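Local coordinates for protein putative glycosidase ph117-related (Bacteroides thetaiotaomicron, PDB 5A7V) that probably cleaves or phosphorolyses beta-linked mannosides, as a GH130-family enzyme that binds mannose in its central pocket, at residues 76-81 / 346-351; 273-278 / 350-355; 43-48 / 370-375. All coordinates share one frame; numbering follows the deposited sequence.

All three contacts touch the blade formed by strands 347-355, 358-365 and 369-375, in a fold consistent with the five-bladed beta-propeller of GH130 enzymes. Contacts 1 and 2 are both buried and share Glu350 and Gly351 on the innermost strand, 347-355: contact 1 meets strand 75-84 of one neighbouring blade, contact 2 the broken strand 270-280 of the other. Contact 1 is largely polar and reaches the bound mannose; contact 2 is chiefly apolar, built on proline, methionine and isoleucine. Contact 3, about 17 Å from the chain's centre to its own centre, is partly buried and lies on the blade's outer side, where a pair of backbone hydrogen bonds is joined by packing of Pro45.

Contact 1 of 3, residues 76-81 / 346-351; sequences TFNPAA and TVFIEG. With MAN (alpha-D-mannopyranose), chain E.
The Phe348 ring and the Asn78 amide are tilted 28° from one another, and the two side chains cross at about a right angle. Alpha-D-mannopyranose covers one face of the ring, with its C2 lying 3.7 Å from Phe348 CZ and its O4 displaced toward the rim. Glu350 OE1 sits at the ring edge, in plane. Asn78 OD1 approaches obliquely and comes within 3.6 Å of Phe348 CB. The Asn78 amide is turned by its first torsion (CG anti to the carbonyl carbon, chi1 -66°), and ND2 gives an almost straight hydrogen bond to mannose O4 (3.0 Å, 171°). ND2 also donates to Asp146, another residue of the sugar pocket. On the other amide atom, a water donates to Asn78 OD1 at 2.9 Å while accepting from Thr346 OG1, which links strand 76-81 to the residue just before strand 347-351, where no direct hydrogen bond does.

Farther along, Glu350 CG passes 3.1 Å from Pro79 O, and the extended chain beyond it brings the carboxylate alongside Asn78. Its OE2 stands 3.2 Å from Asn78 O, an encounter of two acceptors without a hydrogen bond; a long, weak ion pair joins OE2 to Arg148. Gly351, the second residue of a classic beta bulge opposite Tyr362, lets Ala81 CB approach its CA to 4.0 Å.

These are the innermost strands of two propeller blades, running roughly parallel beside the central pocket. Gripped through both ends of its amide, Asn78 has its rotation fixed for presenting an N-H to the sugar, while Phe348 supplies an apolar platform. Glu350, with OE1 buried without a polar partner in the model and OE2 facing a carbonyl oxygen, would probably have a raised pKa.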
loop_
_atom_site.group_PDB
_atom_site.type_symbol
_atom_site.label_atom_id
_atom_site.label_comp_id
_atom_site.label_asym_id
_atom_site.label_seq_id
_atom_site.Cartn_x
_atom_site.Cartn_y
_atom_site.Cartn_z
ATOM N N THR A 76 -6.659 -10.335 -8.179
ATOM C CA THR A 76 -7.121 -9.681 -6.949
ATOM C C THR A 76 -5.872 -9.421 -6.092
ATOM O O THR A 76 -5.172 -10.370 -5.695
ATOM C CB THR A 76 -8.108 -10.550 -6.159
ATOM O OG1 THR A 76 -7.581 -11.857 -5.925
ATOM C CG2 THR A 76 -9.409 -10.657 -6.889
ATOM N N PHE A 77 -5.534 -8.159 -5.821
ATOM C CA PHE A 77 -4.195 -7.829 -5.305
ATOM C C PHE A 77 -4.255 -6.505 -4.540
ATOM O O PHE A 77 -5.322 -6.117 -4.058
ATOM C CB PHE A 77 -3.115 -7.946 -6.435
ATOM C CG PHE A 77 -3.286 -7.052 -7.635
ATOM C CD1 PHE A 77 -4.322 -7.255 -8.546
ATOM C CD2 PHE A 77 -2.373 -6.028 -7.909
ATOM C CE1 PHE A 77 -4.412 -6.492 -9.686
ATOM C CE2 PHE A 77 -2.449 -5.256 -9.040
ATOM C CZ PHE A 77 -3.486 -5.485 -9.946
ATOM N N ASN A 78 -3.097 -5.894 -4.333
ATOM C CA ASN A 78 -2.877 -4.545 -3.757
ATOM C C ASN A 78 -4.024 -4.026 -2.883
ATOM O O ASN A 78 -4.848 -3.244 -3.357
ATOM C CB ASN A 78 -2.513 -3.594 -4.873
ATOM C CG ASN A 78 -1.160 -3.934 -5.498
ATOM O OD1 ASN A 78 -0.537 -4.943 -5.162
ATOM N ND2 ASN A 78 -0.762 -3.124 -6.444
ATOM N N PRO A 79 -4.023 -4.508 -1.633
ATOM C CA PRO A 79 -5.178 -4.296 -0.747
ATOM C C PRO A 79 -4.969 -3.216 0.298
ATOM O O PRO A 79 -3.857 -2.986 0.781
ATOM C CB PRO A 79 -5.275 -5.646 -0.029
ATOM C CG PRO A 79 -3.846 -6.042 0.137
ATOM C CD PRO A 79 -3.159 -5.570 -1.093
ATOM N N ALA A 80 -6.072 -2.556 0.691
ATOM C CA ALA A 80 -6.120 -1.781 1.941
ATOM C C ALA A 80 -6.611 -2.706 3.042
ATOM O O ALA A 80 -7.313 -3.685 2.771
ATOM C CB ALA A 80 -7.091 -0.626 1.800
ATOM N N ALA A 81 -6.321 -2.349 4.292
ATOM C CA ALA A 81 -6.795 -3.105 5.426
ATOM C C ALA A 81 -7.054 -2.161 6.568
ATOM O O ALA A 81 -6.314 -1.213 6.782
ATOM C CB ALA A 81 -5.846 -4.213 5.830
ATOM N N THR A 346 6.288 -9.538 -6.864
ATOM C CA THR A 346 6.124 -8.490 -5.826
ATOM C C THR A 346 5.675 -9.125 -4.542
ATOM O O THR A 346 4.901 -10.110 -4.572
ATOM C CB THR A 346 5.067 -7.394 -6.175
ATOM O OG1 THR A 346 3.765 -7.955 -5.955
ATOM C CG2 THR A 346 5.182 -6.823 -7.562
ATOM N N VAL A 347 6.031 -8.469 -3.426
ATOM C CA VAL A 347 5.231 -8.485 -2.197
ATOM C C VAL A 347 4.913 -7.016 -1.919
ATOM O O VAL A 347 5.685 -6.301 -1.259
ATOM C CB VAL A 347 5.895 -9.211 -1.013
ATOM C CG1 VAL A 347 5.886 -10.714 -1.261
ATOM C CG2 VAL A 347 7.322 -8.736 -0.736
ATOM N N PHE A 348 3.814 -6.532 -2.496
ATOM C CA PHE A 348 3.529 -5.091 -2.517
ATOM C C PHE A 348 2.719 -4.729 -1.262
ATOM O O PHE A 348 1.518 -4.971 -1.199
ATOM C CB PHE A 348 2.788 -4.709 -3.790
ATOM C CG PHE A 348 2.755 -3.238 -4.046
ATOM C CD1 PHE A 348 3.848 -2.570 -4.610
ATOM C CD2 PHE A 348 1.635 -2.474 -3.639
ATOM C CE1 PHE A 348 3.840 -1.210 -4.789
ATOM C CE2 PHE A 348 1.634 -1.121 -3.847
ATOM C CZ PHE A 348 2.700 -0.475 -4.410
ATOM N N ILE A 349 3.426 -4.240 -0.241
ATOM C CA ILE A 349 2.825 -4.033 1.057
ATOM C C ILE A 349 1.977 -2.783 1.081
ATOM O O ILE A 349 2.371 -1.736 0.579
ATOM C CB ILE A 349 3.883 -4.086 2.168
ATOM C CG1 ILE A 349 4.939 -2.984 2.056
ATOM C CG2 ILE A 349 4.516 -5.469 2.264
ATOM C CD1 ILE A 349 5.656 -2.673 3.356
ATOM N N GLU A 350 0.786 -2.925 1.692
ATOM C CA GLU A 350 -0.207 -1.883 1.500
ATOM C C GLU A 350 -1.227 -1.760 2.632
ATOM O O GLU A 350 -1.808 -0.653 2.763
ATOM C CB GLU A 350 -0.900 -2.116 0.177
ATOM C CG GLU A 350 -1.751 -0.977 -0.332
ATOM C CD GLU A 350 -2.185 -1.172 -1.767
ATOM O OE1 GLU A 350 -1.419 -1.711 -2.596
ATOM O OE2 GLU A 350 -3.309 -0.741 -2.174
ATOM N N GLY A 351 -1.474 -2.807 3.403
ATOM C CA GLY A 351 -2.407 -2.728 4.523
ATOM C C GLY A 351 -1.794 -3.278 5.796
ATOM O O GLY A 351 -1.010 -4.248 5.730
HETATM C C1 MAN E . 3.440 0.213 -9.353
HETATM C C2 MAN E . 2.577 0.018 -8.088
HETATM C C3 MAN E . 1.472 -1.054 -8.168
HETATM C C4 MAN E . 1.982 -2.330 -8.863
HETATM C C5 MAN E . 3.446 -2.215 -9.327
HETATM C C6 MAN E . 3.897 -3.431 -10.168
HETATM O O1 MAN E . 4.815 0.805 -9.037
HETATM O O2 MAN E . 1.982 1.298 -7.832
HETATM O O3 MAN E . 0.338 -0.616 -8.891
HETATM O O4 MAN E . 1.780 -3.384 -7.944
HETATM O O5 MAN E . 3.538 -0.999 -10.134
HETATM O O6 MAN E . 3.115 -3.498 -11.368
HETATM O O HOH W 1 1.351 -6.661 -6.473
HETATM O O HOH W 2 -4.306 0.257 4.003
#

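Contact 2 of 3, residues 273-278 / 350-355; sequences CGPPAI and EGMVYY
Pro275 lies against Glu350 to Met352 of strand 347-355 and directs its ring toward them, while Met352 runs past the rim of the ring at CG and on to Ile278. The contact joins the innermost strands of two adjacent blades of the beta-propeller; the two segments come closest at Pro275 and Glu350, whose CA atoms are 4.2 Å apart, and their touching parts run 31° apart. Met352 and Pro275 are set at a slant to one another: the thioether passes the outer corner of the ring, with SD 3.6 Å from Pro275 CG, and the Met352 CG follows at 3.9 Å from the same Pro275 CG. Ile278 meets Met352 at a similar slant but from farther along, so the sulfur side is shared between the proline ring and the isoleucine tip. The shape of the methionine explains this double reach. Its CG stands anti to the carbonyl carbon (chi1 -72°), and the bend at chi3 (75°) swings the terminal methyl toward Ile278.

Nearer the backbone, Pro275 CA gives a C-H...O contact to Glu350 O, 3.4 Å away, and Pro275 CB lies 3.6 Å from the same Glu350 O. No conventional hydrogen bond crosses the contact. The broken part of strand 270-280 instead finds its polar partners on other strands: Arg148 donates to Cys273 O and Gly274 O, and Ser206 OG bonds to the carbonyls of Gly274 and Pro275. Leu287 touches both Pro275 and Met352, and Trp359 packs on both Met352 and Ile278, closing an apolar seam between the blades. At its far end the seam is a meeting of two methyl groups, Ile278 CD1 and Met352 CE, at 3.7 Å.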
loop_
_atom_site.group_PDB
_atom_site.type_symbol
_atom_site.label_atom_id
_atom_site.label_comp_id
_atom_site.label_asym_id
_atom_site.label_seq_id
_atom_site.Cartn_x
_atom_site.Cartn_y
_atom_site.Cartn_z
ATOM N N CYS A 273 5.769 4.331 -1.425
ATOM C CA CYS A 273 5.097 4.257 -0.102
ATOM C C CYS A 273 4.190 3.052 -0.002
ATOM O O CYS A 273 3.514 2.710 -0.952
ATOM C CB CYS A 273 4.370 5.577 0.178
ATOM S SG CYS A 273 5.499 6.988 0.362
ATOM N N GLY A 274 4.157 2.416 1.177
ATOM C CA GLY A 274 3.341 1.239 1.411
ATOM C C GLY A 274 2.080 1.541 2.266
ATOM O O GLY A 274 1.304 2.445 1.886
ATOM N N PRO A 275 1.907 0.850 3.377
ATOM C CA PRO A 275 0.739 1.130 4.224
ATOM C C PRO A 275 0.876 2.492 4.927
ATOM O O PRO A 275 1.887 3.170 4.813
ATOM C CB PRO A 275 0.773 0.004 5.249
ATOM C CG PRO A 275 2.199 -0.423 5.309
ATOM C CD PRO A 275 2.787 -0.193 3.966
ATOM N N PRO A 276 -0.151 2.911 5.701
ATOM C CA PRO A 276 -0.035 4.137 6.532
ATOM C C PRO A 276 1.231 4.125 7.424
ATOM O O PRO A 276 1.652 3.053 7.907
ATOM C CB PRO A 276 -1.338 4.092 7.331
ATOM C CG PRO A 276 -2.303 3.398 6.417
ATOM C CD PRO A 276 -1.491 2.318 5.755
ATOM N N ALA A 277 1.849 5.294 7.571
ATOM C CA ALA A 277 3.034 5.427 8.406
ATOM C C ALA A 277 2.665 5.365 9.886
ATOM O O ALA A 277 1.522 5.693 10.249
ATOM C CB ALA A 277 3.753 6.672 8.084
ATOM N N ILE A 278 3.588 4.963 10.764
ATOM C CA ILE A 278 3.317 4.707 12.167
ATOM C C ILE A 278 4.269 5.463 13.071
ATOM O O ILE A 278 5.486 5.298 13.002
ATOM C CB ILE A 278 3.370 3.206 12.514
ATOM C CG1 ILE A 278 2.466 2.398 11.592
ATOM C CG2 ILE A 278 3.008 2.978 13.977
ATOM C CD1 ILE A 278 2.715 0.894 11.641
ATOM N N GLU A 350 0.786 -2.925 1.692
ATOM C CA GLU A 350 -0.207 -1.883 1.500
ATOM C C GLU A 350 -1.227 -1.760 2.632
ATOM O O GLU A 350 -1.808 -0.653 2.763
ATOM C CB GLU A 350 -0.900 -2.116 0.177
ATOM C CG GLU A 350 -1.751 -0.977 -0.332
ATOM C CD GLU A 350 -2.185 -1.172 -1.767
ATOM O OE1 GLU A 350 -1.419 -1.711 -2.596
ATOM O OE2 GLU A 350 -3.309 -0.741 -2.174
ATOM N N GLY A 351 -1.474 -2.807 3.403
ATOM C CA GLY A 351 -2.407 -2.728 4.523
ATOM C C GLY A 351 -1.794 -3.278 5.796
ATOM O O GLY A 351 -1.010 -4.248 5.730
ATOM N N MET A 352 -2.141 -2.692 6.947
ATOM C CA MET A 352 -1.693 -3.219 8.214
ATOM C C MET A 352 -2.803 -3.011 9.231
ATOM O O MET A 352 -3.402 -1.912 9.263
ATOM C CB MET A 352 -0.453 -2.508 8.756
ATOM C CG MET A 352 0.797 -2.789 8.043
ATOM S SD MET A 352 2.195 -1.814 8.678
ATOM C CE MET A 352 2.657 -2.562 10.241
ATOM N N VAL A 353 -3.021 -3.996 10.072
ATOM C CA VAL A 353 -4.023 -3.844 11.161
ATOM C C VAL A 353 -3.374 -4.311 12.454
ATOM O O VAL A 353 -2.801 -5.394 12.508
ATOM C CB VAL A 353 -5.339 -4.622 10.912
ATOM C CG1 VAL A 353 -6.423 -4.140 11.883
ATOM C CG2 VAL A 353 -5.836 -4.469 9.492
ATOM N N TYR A 354 -3.494 -3.498 13.509
ATOM C CA TYR A 354 -3.112 -3.887 14.859
ATOM C C TYR A 354 -4.353 -4.525 15.459
ATOM O O TYR A 354 -5.365 -3.824 15.668
ATOM C CB TYR A 354 -2.623 -2.675 15.671
ATOM C CG TYR A 354 -2.090 -3.065 17.025
ATOM C CD1 TYR A 354 -1.013 -3.936 17.154
ATOM C CD2 TYR A 354 -2.641 -2.553 18.198
ATOM C CE1 TYR A 354 -0.515 -4.300 18.393
ATOM C CE2 TYR A 354 -2.162 -2.913 19.450
ATOM C CZ TYR A 354 -1.102 -3.795 19.558
ATOM O OH TYR A 354 -0.667 -4.145 20.796
ATOM N N TYR A 355 -4.304 -5.819 15.699
ATOM C CA TYR A 355 -5.475 -6.613 16.022
ATOM C C TYR A 355 -5.069 -7.762 16.907
ATOM O O TYR A 355 -4.051 -8.405 16.624
ATOM C CB TYR A 355 -6.100 -7.136 14.730
ATOM C CG TYR A 355 -7.412 -7.901 14.847
ATOM C CD1 TYR A 355 -8.564 -7.261 15.231
ATOM C CD2 TYR A 355 -7.508 -9.231 14.471
ATOM C CE1 TYR A 355 -9.784 -7.928 15.286
ATOM C CE2 TYR A 355 -8.723 -9.898 14.478
ATOM C CZ TYR A 355 -9.858 -9.250 14.906
ATOM O OH TYR A 355 -11.047 -9.912 14.918
#

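Contact 3 of 3, residues 43-48 / 370-375; sequences ERPQGA and VGMAIY
Glu43 and Ile374 form a single antiparallel, hydrogen-bonded bridge, with Glu43 N donating to Ile374 O (2.8 Å, 169°) and Ile374 N returning the bond to Glu43 O at 2.9 Å, and through it segment 43-48 packs along the outermost strand of the last blade of the beta-propeller.

Beyond the bridge, Pro45 turns its ring toward strand 370-375 and wedges in between Met372 and Ile374, crossing each at about a right angle. The methionine folds back to meet it: CG sits between the backbone N and the carbonyl carbon (chi1 68°), and further bends at chi2 and chi3 bring the sulfur up to the CD-CG edge of the ring. Arg44 heads away from the strand, though its CG still passes near Ala373 CB; its guanidinium forms salt bridges with Glu337 and Asp384. Glu43 O also takes a C-H...O contact from Ala373 CA at 3.3 Å. A turn after the proline is closed by Ala48 N bonding to Pro45 O at 3.1 Å. The proline ring meets Met372 SD through CD at 3.3 Å and Ile374 CD1 through CG at 4.1 Å.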
loop_
_atom_site.group_PDB
_atom_site.type_symbol
_atom_site.label_atom_id
_atom_site.label_comp_id
_atom_site.label_asym_id
_atom_site.label_seq_id
_atom_site.Cartn_x
_atom_site.Cartn_y
_atom_site.Cartn_z
ATOM N N GLU A 43 5.431 -13.315 9.676
ATOM C CA GLU A 43 5.415 -14.707 9.297
ATOM C C GLU A 43 4.123 -15.028 8.549
ATOM O O GLU A 43 3.019 -14.735 9.018
ATOM C CB GLU A 43 5.552 -15.564 10.543
ATOM C CG GLU A 43 5.592 -17.050 10.287
ATOM C CD GLU A 43 5.937 -17.877 11.511
ATOM O OE1 GLU A 43 6.324 -17.363 12.570
ATOM O OE2 GLU A 43 5.854 -19.090 11.379
ATOM N N ARG A 44 4.247 -15.672 7.390
ATOM C CA ARG A 44 3.110 -16.142 6.611
ATOM C C ARG A 44 2.512 -17.357 7.329
ATOM O O ARG A 44 3.237 -18.323 7.619
ATOM C CB ARG A 44 3.596 -16.558 5.240
ATOM C CG ARG A 44 4.188 -15.428 4.392
ATOM C CD ARG A 44 5.066 -16.022 3.276
ATOM N NE ARG A 44 5.763 -15.059 2.418
ATOM C CZ ARG A 44 6.920 -14.457 2.733
ATOM N NH1 ARG A 44 7.519 -14.694 3.885
ATOM N NH2 ARG A 44 7.484 -13.665 1.856
ATOM N N PRO A 45 1.214 -17.353 7.596
ATOM C CA PRO A 45 0.702 -18.544 8.302
ATOM C C PRO A 45 0.680 -19.767 7.390
ATOM O O PRO A 45 0.351 -19.663 6.244
ATOM C CB PRO A 45 -0.692 -18.117 8.739
ATOM C CG PRO A 45 -0.595 -16.626 8.818
ATOM C CD PRO A 45 0.277 -16.260 7.619
ATOM N N GLN A 46 1.041 -20.901 7.956
ATOM C CA GLN A 46 1.251 -22.125 7.202
ATOM C C GLN A 46 0.017 -22.422 6.392
ATOM O O GLN A 46 -1.073 -22.484 6.936
ATOM C CB GLN A 46 1.543 -23.288 8.166
ATOM C CG GLN A 46 3.023 -23.617 8.313
ATOM C CD GLN A 46 3.483 -24.630 7.287
ATOM O OE1 GLN A 46 3.017 -25.778 7.287
ATOM N NE2 GLN A 46 4.394 -24.218 6.400
ATOM N N GLY A 47 0.201 -22.514 5.078
ATOM C CA GLY A 47 -0.912 -22.963 4.264
ATOM C C GLY A 47 -1.974 -21.957 3.917
ATOM O O GLY A 47 -2.847 -22.278 3.139
ATOM N N ALA A 48 -1.916 -20.755 4.485
ATOM C CA ALA A 48 -2.999 -19.772 4.376
ATOM C C ALA A 48 -2.995 -19.083 3.009
ATOM O O ALA A 48 -4.029 -18.881 2.369
ATOM C CB ALA A 48 -2.833 -18.702 5.440
ATOM N N VAL A 370 -3.813 -11.765 -3.168
ATOM C CA VAL A 370 -3.579 -11.086 -1.882
ATOM C C VAL A 370 -2.978 -12.073 -0.888
ATOM O O VAL A 370 -3.524 -13.185 -0.699
ATOM C CB VAL A 370 -4.885 -10.511 -1.267
ATOM C CG1 VAL A 370 -4.622 -9.880 0.113
ATOM C CG2 VAL A 370 -5.500 -9.480 -2.213
ATOM N N GLY A 371 -1.900 -11.655 -0.226
ATOM C CA GLY A 371 -1.282 -12.435 0.827
ATOM C C GLY A 371 -1.335 -11.685 2.143
ATOM O O GLY A 371 -1.537 -10.452 2.182
ATOM N N MET A 372 -1.091 -12.432 3.218
ATOM C CA MET A 372 -0.971 -11.849 4.539
ATOM C C MET A 372 0.187 -12.460 5.320
ATOM O O MET A 372 0.640 -13.597 5.023
ATOM C CB MET A 372 -2.310 -11.890 5.258
ATOM C CG MET A 372 -2.807 -13.218 5.619
ATOM S SD MET A 372 -2.087 -13.955 7.091
ATOM C CE MET A 372 -2.228 -12.721 8.291
ATOM N N ALA A 373 0.635 -11.735 6.339
ATOM C CA ALA A 373 1.651 -12.254 7.273
ATOM C C ALA A 373 1.495 -11.519 8.625
ATOM O O ALA A 373 0.901 -10.414 8.656
ATOM C CB ALA A 373 3.059 -12.058 6.693
ATOM N N ILE A 374 1.977 -12.122 9.704
ATOM C CA ILE A 374 1.744 -11.606 11.071
ATOM C C ILE A 374 3.074 -11.343 11.765
ATOM O O ILE A 374 3.932 -12.241 11.846
ATOM C CB ILE A 374 0.905 -12.577 11.926
ATOM C CG1 ILE A 374 -0.402 -12.955 11.242
ATOM C CG2 ILE A 374 0.648 -11.963 13.319
ATOM C CD1 ILE A 374 -1.190 -14.043 11.951
ATOM N N TYR A 375 3.233 -10.135 12.312
ATOM C CA TYR A 375 4.309 -9.790 13.240
ATOM C C TYR A 375 3.694 -9.792 14.636
ATOM O O TYR A 375 2.797 -8.970 14.941
ATOM C CB TYR A 375 4.918 -8.430 12.902
ATOM C CG TYR A 375 5.722 -7.779 13.998
ATOM C CD1 TYR A 375 6.686 -8.480 14.709
ATOM C CD2 TYR A 375 5.504 -6.427 14.330
ATOM C CE1 TYR A 375 7.420 -7.853 15.710
ATOM C CE2 TYR A 375 6.234 -5.817 15.318
ATOM C CZ TYR A 375 7.161 -6.502 16.032
ATOM O OH TYR A 375 7.882 -5.846 16.978
#